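Putative secreted endoglycosylceramidase (Rhodococcus hoagii, PDB 6JYZ) probably cleaves the glycosidic bond between the sugar head and the ceramide of galactosylceramide-type glycolipids, as an endo-acting glycoside hydrolase of family 5. Local coordinates at residues Leu41-Asn46 with Asp348-His353; Gln184-Tyr187 with Gly192-Gly195; Trp330-Asp335 with Gly341-Phe346. All coordinates share one frame; numbering follows the deposited sequence.

Interaction 1: residues Leu41-Asn46 with Asp348-His353; sequences LLRGAN and DAMNTH
Arg43 reaches out from strand 38-47 and meets Asn351 near the C-terminal end of helix 336-353, the two side chains crossing at about a right angle. The arginine runs straight from CG to NE (chi3 -179°), which carries its guanidinium across to the helix and presents it end-on. Both terminal nitrogens close on a single oxygen: Arg43 NH1 lies 3.0 Å from Asn351 OD1, and Arg43 NH2 lies 2.9 Å from the same atom. OD1 sits almost exactly in the guanidinium plane. The guanidinium and amide planes are 27° apart, and both nitrogens reach OD1 from the same face of the amide, tilted by about 25°; neither bond is straight. Met350 slides past Arg43 in the opposite direction and lays its CB over one guanidinium face, 3.5 Å from Arg43 NH2. On the opposite face stands Leu41 CD1, toward the rim, so the flat group is sandwiched between aliphatic carbons. Beyond the helix, NH2 also gives a hydrogen bond to the carbonyl O of Ile355, in the turn that leads to strand 356-359. The contact thus ties the first strand of the family's (beta/alpha)8 barrel to the helix that precedes its last strand. A leucine in place of Arg43 would probably leave Asn351 OD1 and the Ile355 carbonyl without these donors, and the amide freer to turn. Here a buried positive charge is met by neutral oxygens beside the last turn of the helix, where the partial negative charge of nearby carbonyl oxygens would probably help to stabilise it.

Interaction 2: residues Gln184-Tyr187 with Gly192-Gly195; sequences QAFY and GVQG
Phe186 and Gln194 meet with the aliphatic part of the glutamine laid over the aromatic ring. Gln194 CG stands 4.2 Å from the centroid of the Phe186 ring and 27° off its normal, a CH-pi contact over the face. The backbone takes part too, because Gln194 CA comes within 3.7 Å of Phe186 CE1. Gln194 CG is anti to the backbone N (chi1 -178°) and the chain stays extended to CD, which is how its methylenes pass across the ring at about a right angle to the phenylalanine side chain. These residues join the last turn of helix 177-187 to the first turn of helix 193-206, two successive helices joined by a short loop, in the part of the (beta/alpha)8 barrel between strands 119-124 and 214-218. Gly192 is the N-cap of the second helix, and its positive phi suits a glycine. From the connecting loop, Asp189 OD1 accepts a hydrogen bond from Gly195 N. Val193, the third main contributor, turns its CG2 methyl back to the first helix, 3.7 Å from Phe186 CA and 4.3 Å from Phe186 CB; the approach to the phenylalanine ring is oblique. Helix 230-251 packs against the same group: Phe240 meets the Phe186 ring edge-to-face and also touches Gln194, as does Arg243. Next in the chain, Tyr187 points its CB away from the second helix and gives its hydroxyl a partner in the carbonyl O of Asn224.

Interaction 3: residues Trp330-Asp335 with Gly341-Phe346; sequences WGWFGD and GQVRRF
The carbonyl O of Gln342 accepts the backbone N of Phe346 at 2.9 Å, and this helical bond sets the two residues one turn apart, each facing Trp332 from a different direction. Gln342 lies over one face of that indole, its CB 3.8 Å from the centroid of the five-membered ring, a CH-pi contact. Phe346 comes instead at the indole's edge, with CD2 3.8 Å from Trp332 CZ3 and the planes inclined at 71°. The other side of the cluster is an offset stack: the six-membered ring of Trp330 and the Phe346 ring are nearly parallel, 8° apart, with centroids separated by 3.8 Å. Val343 serves both tryptophans. Its chi1 of 179° swings CG1 to the edge of Trp330, 3.9 Å from Trp330 CH2, while Val343 CG2 packs 3.8 Å from Trp332 CE3. The three aromatic residues bind the loop after strand 326-330 of the barrel to the helix that follows it. Others extend the cluster: Trp359 meets Trp330 edge-to-face, and Phe311 does the same to Phe346. The contact between loop and helix therefore rests on dispersion and the exclusion of water, with no hydrogen bond across it, and the indole N-H of Trp332 is satisfied instead by the carbonyl O of Gln296.

How the interactions relate
Interactions 1 and 3 share helix 336-353 and touch, Met350 SD lying 4.1 Å from Trp330 CZ2, with centres about 13 Å apart. Towards its C-terminal end the helix meets the inner strand 38-47 through a charged grip, whereas further back it meets the loop after strand 326-330 through rings and methyls. Interaction 2 sits on the opposite side of the chain's centre, its centre about 34 Å from that of interaction 1 and 36 Å from that of interaction 3, and touches neither. It lies farther out, about 23 Å from the chain centre, joining two successive helices, yet its touching residues are buried as in interaction 1. Interaction 3 alone includes a partly exposed partner, Gln342.

Interaction 1: residues Leu41-Asn46 with Asp348-His353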
loop_
_atom_site.group_PDB
_atom_site.type_symbol
_atom_site.label_atom_id
_atom_site.label_comp_id
_atom_site.label_asym_id
_atom_site.label_seq_id
_atom_site.Cartn_x
_atom_site.Cartn_y
_atom_site.Cartn_z
ATOM N N LEU A 41 -11.934 -2.048 -9.063
ATOM C CA LEU A 41 -11.655 -1.434 -7.787
ATOM C C LEU A 41 -10.822 -2.417 -6.996
ATOM O O LEU A 41 -11.264 -3.532 -6.670
ATOM C CB LEU A 41 -12.981 -1.117 -7.044
ATOM C CG LEU A 41 -13.888 -0.056 -7.688
ATOM C CD1 LEU A 41 -15.118 0.136 -6.832
ATOM C CD2 LEU A 41 -13.139 1.287 -7.863
ATOM N N LEU A 42 -9.628 -1.959 -6.633
ATOM C CA LEU A 42 -8.653 -2.757 -5.900
ATOM C C LEU A 42 -8.698 -2.310 -4.457
ATOM O O LEU A 42 -8.090 -1.245 -4.126
ATOM C CB LEU A 42 -7.250 -2.592 -6.493
ATOM C CG LEU A 42 -7.067 -3.138 -7.914
ATOM C CD1 LEU A 42 -5.690 -2.709 -8.409
ATOM C CD2 LEU A 42 -7.235 -4.665 -7.909
ATOM N N ARG A 43 -9.389 -3.046 -3.579
ATOM C CA ARG A 43 -9.516 -2.680 -2.171
ATOM C C ARG A 43 -8.999 -3.800 -1.322
ATOM O O ARG A 43 -9.378 -4.983 -1.510
ATOM C CB ARG A 43 -10.993 -2.399 -1.898
ATOM C CG ARG A 43 -11.293 -1.072 -2.631
ATOM C CD ARG A 43 -12.651 -0.571 -2.238
ATOM N NE ARG A 43 -12.946 0.671 -2.955
ATOM C CZ ARG A 43 -14.152 1.161 -2.837
ATOM N NH1 ARG A 43 -15.045 0.551 -2.058
ATOM N NH2 ARG A 43 -14.474 2.220 -3.550
ATOM N N GLY A 44 -8.168 -3.476 -0.341
ATOM C CA GLY A 44 -7.583 -4.543 0.469
ATOM C C GLY A 44 -6.719 -3.961 1.570
ATOM O O GLY A 44 -7.042 -2.898 2.123
ATOM N N ALA A 45 -5.610 -4.651 1.858
ATOM C CA ALA A 45 -4.805 -4.271 3.038
ATOM C C ALA A 45 -3.314 -4.416 2.683
ATOM O O ALA A 45 -2.908 -5.161 1.784
ATOM C CB ALA A 45 -5.118 -5.182 4.229
ATOM N N ASN A 46 -2.522 -3.666 3.448
ATOM C CA ASN A 46 -1.074 -3.847 3.533
ATOM C C ASN A 46 -0.740 -5.111 4.354
ATOM O O ASN A 46 -1.308 -5.339 5.431
ATOM C CB ASN A 46 -0.432 -2.636 4.210
ATOM C CG ASN A 46 -0.372 -1.449 3.279
ATOM O OD1 ASN A 46 0.650 -1.282 2.584
ATOM N ND2 ASN A 46 -1.417 -0.639 3.194
ATOM N N ASP A 348 -16.872 5.841 2.228
ATOM C CA ASP A 348 -17.822 6.582 1.416
ATOM C C ASP A 348 -17.141 7.400 0.354
ATOM O O ASP A 348 -17.603 7.464 -0.776
ATOM C CB ASP A 348 -18.664 7.550 2.264
ATOM C CG ASP A 348 -19.658 6.928 3.248
ATOM O OD1 ASP A 348 -19.838 5.694 3.284
ATOM O OD2 ASP A 348 -20.189 7.746 4.101
ATOM N N ALA A 349 -16.005 8.045 0.721
ATOM C CA ALA A 349 -15.311 8.872 -0.255
ATOM C C ALA A 349 -14.597 8.012 -1.331
ATOM O O ALA A 349 -14.537 8.406 -2.484
ATOM C CB ALA A 349 -14.307 9.738 0.505
ATOM N N MET A 350 -14.098 6.804 -0.935
ATOM C CA MET A 350 -13.585 5.902 -1.974
ATOM C C MET A 350 -14.648 5.580 -3.023
ATOM O O MET A 350 -14.338 5.405 -4.182
ATOM C CB MET A 350 -13.032 4.597 -1.387
ATOM C CG MET A 350 -11.843 4.851 -0.406
ATOM S SD MET A 350 -11.361 3.181 0.373
ATOM C CE MET A 350 -10.443 3.130 -0.820
ATOM N N ASN A 351 -15.890 5.419 -2.525
ATOM C CA ASN A 351 -16.970 5.138 -3.476
ATOM C C ASN A 351 -17.350 6.354 -4.309
ATOM O O ASN A 351 -17.422 6.225 -5.538
ATOM C CB ASN A 351 -18.184 4.654 -2.685
ATOM C CG ASN A 351 -18.035 3.294 -2.097
ATOM O OD1 ASN A 351 -17.213 2.500 -2.585
ATOM N ND2 ASN A 351 -18.874 2.972 -1.099
ATOM N N THR A 352 -17.425 7.546 -3.684
ATOM C CA THR A 352 -17.756 8.735 -4.461
ATOM C C THR A 352 -16.767 8.972 -5.593
ATOM O O THR A 352 -17.106 9.400 -6.689
ATOM C CB THR A 352 -17.716 9.954 -3.517
ATOM O OG1 THR A 352 -18.745 9.771 -2.538
ATOM C CG2 THR A 352 -17.698 11.327 -4.179
ATOM N N HIS A 353 -15.452 8.730 -5.319
ATOM C CA HIS A 353 -14.409 8.968 -6.291
ATOM C C HIS A 353 -14.029 7.729 -7.113
ATOM O O HIS A 353 -13.220 7.800 -8.003
ATOM C CB HIS A 353 -13.179 9.552 -5.581
ATOM C CG HIS A 353 -13.472 10.886 -4.972
ATOM N ND1 HIS A 353 -13.679 12.024 -5.748
ATOM C CD2 HIS A 353 -13.571 11.231 -3.679
ATOM C CE1 HIS A 353 -13.903 13.037 -4.889
ATOM N NE2 HIS A 353 -13.869 12.597 -3.650
#

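Interaction 2: residues Gln184-Tyr187 with Gly192-Gly195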
loop_
_atom_site.group_PDB
_atom_site.type_symbol
_atom_site.label_atom_id
_atom_site.label_comp_id
_atom_site.label_asym_id
_atom_site.label_seq_id
_atom_site.Cartn_x
_atom_site.Cartn_y
_atom_site.Cartn_z
ATOM N N GLN A 184 19.505 11.393 1.341
ATOM C CA GLN A 184 20.115 12.297 0.387
ATOM C C GLN A 184 21.247 11.574 -0.360
ATOM O O GLN A 184 21.428 11.783 -1.565
ATOM C CB GLN A 184 20.611 13.589 1.039
ATOM C CG GLN A 184 20.975 14.642 -0.019
ATOM C CD GLN A 184 19.770 14.960 -0.883
ATOM O OE1 GLN A 184 18.635 15.088 -0.374
ATOM N NE2 GLN A 184 19.975 15.135 -2.184
ATOM N N ALA A 185 22.012 10.708 0.352
ATOM C CA ALA A 185 23.054 9.916 -0.329
ATOM C C ALA A 185 22.436 9.059 -1.407
ATOM O O ALA A 185 22.976 8.955 -2.515
ATOM C CB ALA A 185 23.725 9.053 0.688
ATOM N N PHE A 186 21.260 8.475 -1.133
ATOM C CA PHE A 186 20.542 7.708 -2.146
ATOM C C PHE A 186 20.134 8.583 -3.311
ATOM O O PHE A 186 20.365 8.216 -4.501
ATOM C CB PHE A 186 19.325 7.071 -1.496
ATOM C CG PHE A 186 18.334 6.456 -2.429
ATOM C CD1 PHE A 186 18.543 5.172 -2.953
ATOM C CD2 PHE A 186 17.217 7.173 -2.787
ATOM C CE1 PHE A 186 17.609 4.620 -3.820
ATOM C CE2 PHE A 186 16.290 6.642 -3.682
ATOM C CZ PHE A 186 16.476 5.344 -4.202
ATOM N N TYR A 187 19.509 9.761 -3.083
ATOM C CA TYR A 187 19.082 10.563 -4.226
ATOM C C TYR A 187 20.284 11.033 -5.052
ATOM O O TYR A 187 20.134 11.175 -6.289
ATOM C CB TYR A 187 18.247 11.772 -3.743
ATOM C CG TYR A 187 16.941 11.369 -3.131
ATOM C CD1 TYR A 187 16.023 10.572 -3.844
ATOM C CD2 TYR A 187 16.613 11.738 -1.819
ATOM C CE1 TYR A 187 14.824 10.195 -3.252
ATOM C CE2 TYR A 187 15.385 11.433 -1.247
ATOM C CZ TYR A 187 14.524 10.598 -1.965
ATOM O OH TYR A 187 13.323 10.208 -1.391
ATOM N N GLY A 192 26.864 4.689 -5.916
ATOM C CA GLY A 192 25.957 3.938 -6.792
ATOM C C GLY A 192 24.789 3.290 -6.070
ATOM O O GLY A 192 24.141 2.421 -6.671
ATOM N N VAL A 193 24.401 3.718 -4.880
ATOM C CA VAL A 193 23.361 2.973 -4.158
ATOM C C VAL A 193 22.009 3.088 -4.862
ATOM O O VAL A 193 21.242 2.123 -4.814
ATOM C CB VAL A 193 23.208 3.363 -2.688
ATOM C CG1 VAL A 193 24.476 3.042 -1.905
ATOM C CG2 VAL A 193 22.828 4.847 -2.470
ATOM N N GLN A 194 21.701 4.205 -5.512
ATOM C CA GLN A 194 20.448 4.269 -6.223
ATOM C C GLN A 194 20.478 3.361 -7.450
ATOM O O GLN A 194 19.458 2.687 -7.737
ATOM C CB GLN A 194 20.121 5.711 -6.611
ATOM C CG GLN A 194 18.786 5.846 -7.324
ATOM C CD GLN A 194 18.437 7.237 -7.774
ATOM O OE1 GLN A 194 18.772 8.275 -7.023
ATOM N NE2 GLN A 194 17.709 7.329 -8.835
ATOM N N GLY A 195 21.596 3.282 -8.172
ATOM C CA GLY A 195 21.690 2.354 -9.321
ATOM C C GLY A 195 21.501 0.915 -8.838
ATOM O O GLY A 195 20.893 0.118 -9.569
#

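Interaction 3: residues Trp330-Asp335 with Gly341-Phe346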
loop_
_atom_site.group_PDB
_atom_site.type_symbol
_atom_site.label_atom_id
_atom_site.label_comp_id
_atom_site.label_asym_id
_atom_site.label_seq_id
_atom_site.Cartn_x
_atom_site.Cartn_y
_atom_site.Cartn_z
ATOM N N TRP A 330 -3.937 3.952 4.189
ATOM C CA TRP A 330 -4.867 4.794 4.951
ATOM C C TRP A 330 -5.238 3.975 6.153
ATOM O O TRP A 330 -5.074 2.746 6.189
ATOM C CB TRP A 330 -6.079 5.158 4.098
ATOM C CG TRP A 330 -6.984 4.005 3.785
ATOM C CD1 TRP A 330 -6.872 3.119 2.727
ATOM C CD2 TRP A 330 -8.220 3.692 4.469
ATOM N NE1 TRP A 330 -7.942 2.244 2.724
ATOM C CE2 TRP A 330 -8.771 2.583 3.771
ATOM C CE3 TRP A 330 -8.860 4.221 5.592
ATOM C CZ2 TRP A 330 -10.014 2.057 4.123
ATOM C CZ3 TRP A 330 -10.114 3.730 5.914
ATOM C CH2 TRP A 330 -10.669 2.664 5.188
ATOM N N GLY A 331 -5.711 4.632 7.207
ATOM C CA GLY A 331 -6.148 3.844 8.365
ATOM C C GLY A 331 -6.291 4.737 9.578
ATOM O O GLY A 331 -5.785 5.859 9.609
ATOM N N TRP A 332 -7.035 4.195 10.552
ATOM C CA TRP A 332 -7.195 4.811 11.878
ATOM C C TRP A 332 -6.652 3.848 12.904
ATOM O O TRP A 332 -6.717 2.628 12.732
ATOM C CB TRP A 332 -8.671 5.182 12.169
ATOM C CG TRP A 332 -8.949 6.565 11.642
ATOM C CD1 TRP A 332 -8.968 7.723 12.382
ATOM C CD2 TRP A 332 -9.206 6.980 10.279
ATOM N NE1 TRP A 332 -9.200 8.800 11.562
ATOM C CE2 TRP A 332 -9.340 8.374 10.268
ATOM C CE3 TRP A 332 -9.348 6.331 9.033
ATOM C CZ2 TRP A 332 -9.554 9.142 9.122
ATOM C CZ3 TRP A 332 -9.607 7.070 7.896
ATOM C CH2 TRP A 332 -9.699 8.454 7.929
ATOM N N PHE A 333 -6.091 4.414 13.985
ATOM C CA PHE A 333 -5.223 3.643 14.885
ATOM C C PHE A 333 -5.678 3.682 16.348
ATOM O O PHE A 333 -5.000 3.067 17.179
ATOM C CB PHE A 333 -3.768 4.145 14.746
ATOM C CG PHE A 333 -3.319 4.078 13.294
ATOM C CD1 PHE A 333 -3.077 2.839 12.716
ATOM C CD2 PHE A 333 -3.215 5.255 12.533
ATOM C CE1 PHE A 333 -2.783 2.753 11.348
ATOM C CE2 PHE A 333 -2.840 5.153 11.182
ATOM C CZ PHE A 333 -2.618 3.907 10.620
ATOM N N GLY A 334 -6.750 4.408 16.612
ATOM C CA GLY A 334 -7.245 4.532 18.000
ATOM C C GLY A 334 -8.450 3.621 18.216
ATOM O O GLY A 334 -8.601 2.547 17.656
ATOM N N ASP A 335 -9.312 4.112 19.117
ATOM C CA ASP A 335 -10.461 3.329 19.566
ATOM C C ASP A 335 -11.531 3.304 18.473
ATOM O O ASP A 335 -12.022 4.367 18.087
ATOM C CB ASP A 335 -11.058 4.010 20.807
ATOM C CG ASP A 335 -12.247 3.312 21.428
ATOM O OD1 ASP A 335 -12.752 2.284 20.886
ATOM O OD2 ASP A 335 -12.508 3.713 22.594
ATOM N N GLY A 341 -16.547 6.065 12.652
ATOM C CA GLY A 341 -17.259 6.997 11.793
ATOM C C GLY A 341 -16.345 7.665 10.758
ATOM O O GLY A 341 -16.756 7.999 9.656
ATOM N N GLN A 342 -15.076 7.870 11.159
ATOM C CA GLN A 342 -14.111 8.400 10.204
ATOM C C GLN A 342 -13.791 7.333 9.150
ATOM O O GLN A 342 -13.711 7.677 7.988
ATOM C CB GLN A 342 -12.776 8.627 10.916
ATOM C CG GLN A 342 -12.866 9.358 12.227
ATOM C CD GLN A 342 -13.021 10.750 11.816
ATOM O OE1 GLN A 342 -14.088 11.096 11.317
ATOM N NE2 GLN A 342 -11.960 11.559 12.103
ATOM N N VAL A 343 -13.650 6.097 9.566
ATOM C CA VAL A 343 -13.446 5.001 8.617
ATOM C C VAL A 343 -14.607 4.920 7.644
ATOM O O VAL A 343 -14.439 4.773 6.417
ATOM C CB VAL A 343 -13.151 3.677 9.335
ATOM C CG1 VAL A 343 -12.963 2.572 8.318
ATOM C CG2 VAL A 343 -11.914 3.858 10.219
ATOM N N ARG A 344 -15.855 5.059 8.153
ATOM C CA ARG A 344 -17.014 5.063 7.302
ATOM C C ARG A 344 -16.970 6.196 6.297
ATOM O O ARG A 344 -17.273 5.975 5.125
ATOM C CB ARG A 344 -18.252 5.131 8.231
ATOM C CG ARG A 344 -19.558 5.166 7.428
ATOM C CD ARG A 344 -20.728 5.258 8.435
ATOM N NE ARG A 344 -22.002 5.480 7.787
ATOM C CZ ARG A 344 -23.194 5.276 8.366
ATOM N NH1 ARG A 344 -23.265 4.801 9.606
ATOM N NH2 ARG A 344 -24.305 5.537 7.688
ATOM N N ARG A 345 -16.631 7.398 6.746
ATOM C CA ARG A 345 -16.498 8.515 5.836
ATOM C C ARG A 345 -15.449 8.241 4.739
ATOM O O ARG A 345 -15.609 8.640 3.601
ATOM C CB ARG A 345 -16.078 9.806 6.596
ATOM C CG ARG A 345 -17.253 10.401 7.391
ATOM C CD ARG A 345 -16.738 11.413 8.407
ATOM N NE ARG A 345 -16.059 12.531 7.788
ATOM C CZ ARG A 345 -15.202 13.325 8.410
ATOM N NH1 ARG A 345 -15.023 13.150 9.725
ATOM N NH2 ARG A 345 -14.619 14.345 7.793
ATOM N N PHE A 346 -14.334 7.574 5.151
ATOM C CA PHE A 346 -13.304 7.259 4.164
ATOM C C PHE A 346 -13.803 6.326 3.051
ATOM O O PHE A 346 -13.592 6.581 1.902
ATOM C CB PHE A 346 -12.104 6.717 4.931
ATOM C CG PHE A 346 -10.878 6.651 4.051
ATOM C CD1 PHE A 346 -10.673 5.622 3.125
ATOM C CD2 PHE A 346 -9.904 7.653 4.142
ATOM C CE1 PHE A 346 -9.558 5.582 2.308
ATOM C CE2 PHE A 346 -8.771 7.597 3.325
ATOM C CZ PHE A 346 -8.615 6.583 2.405
#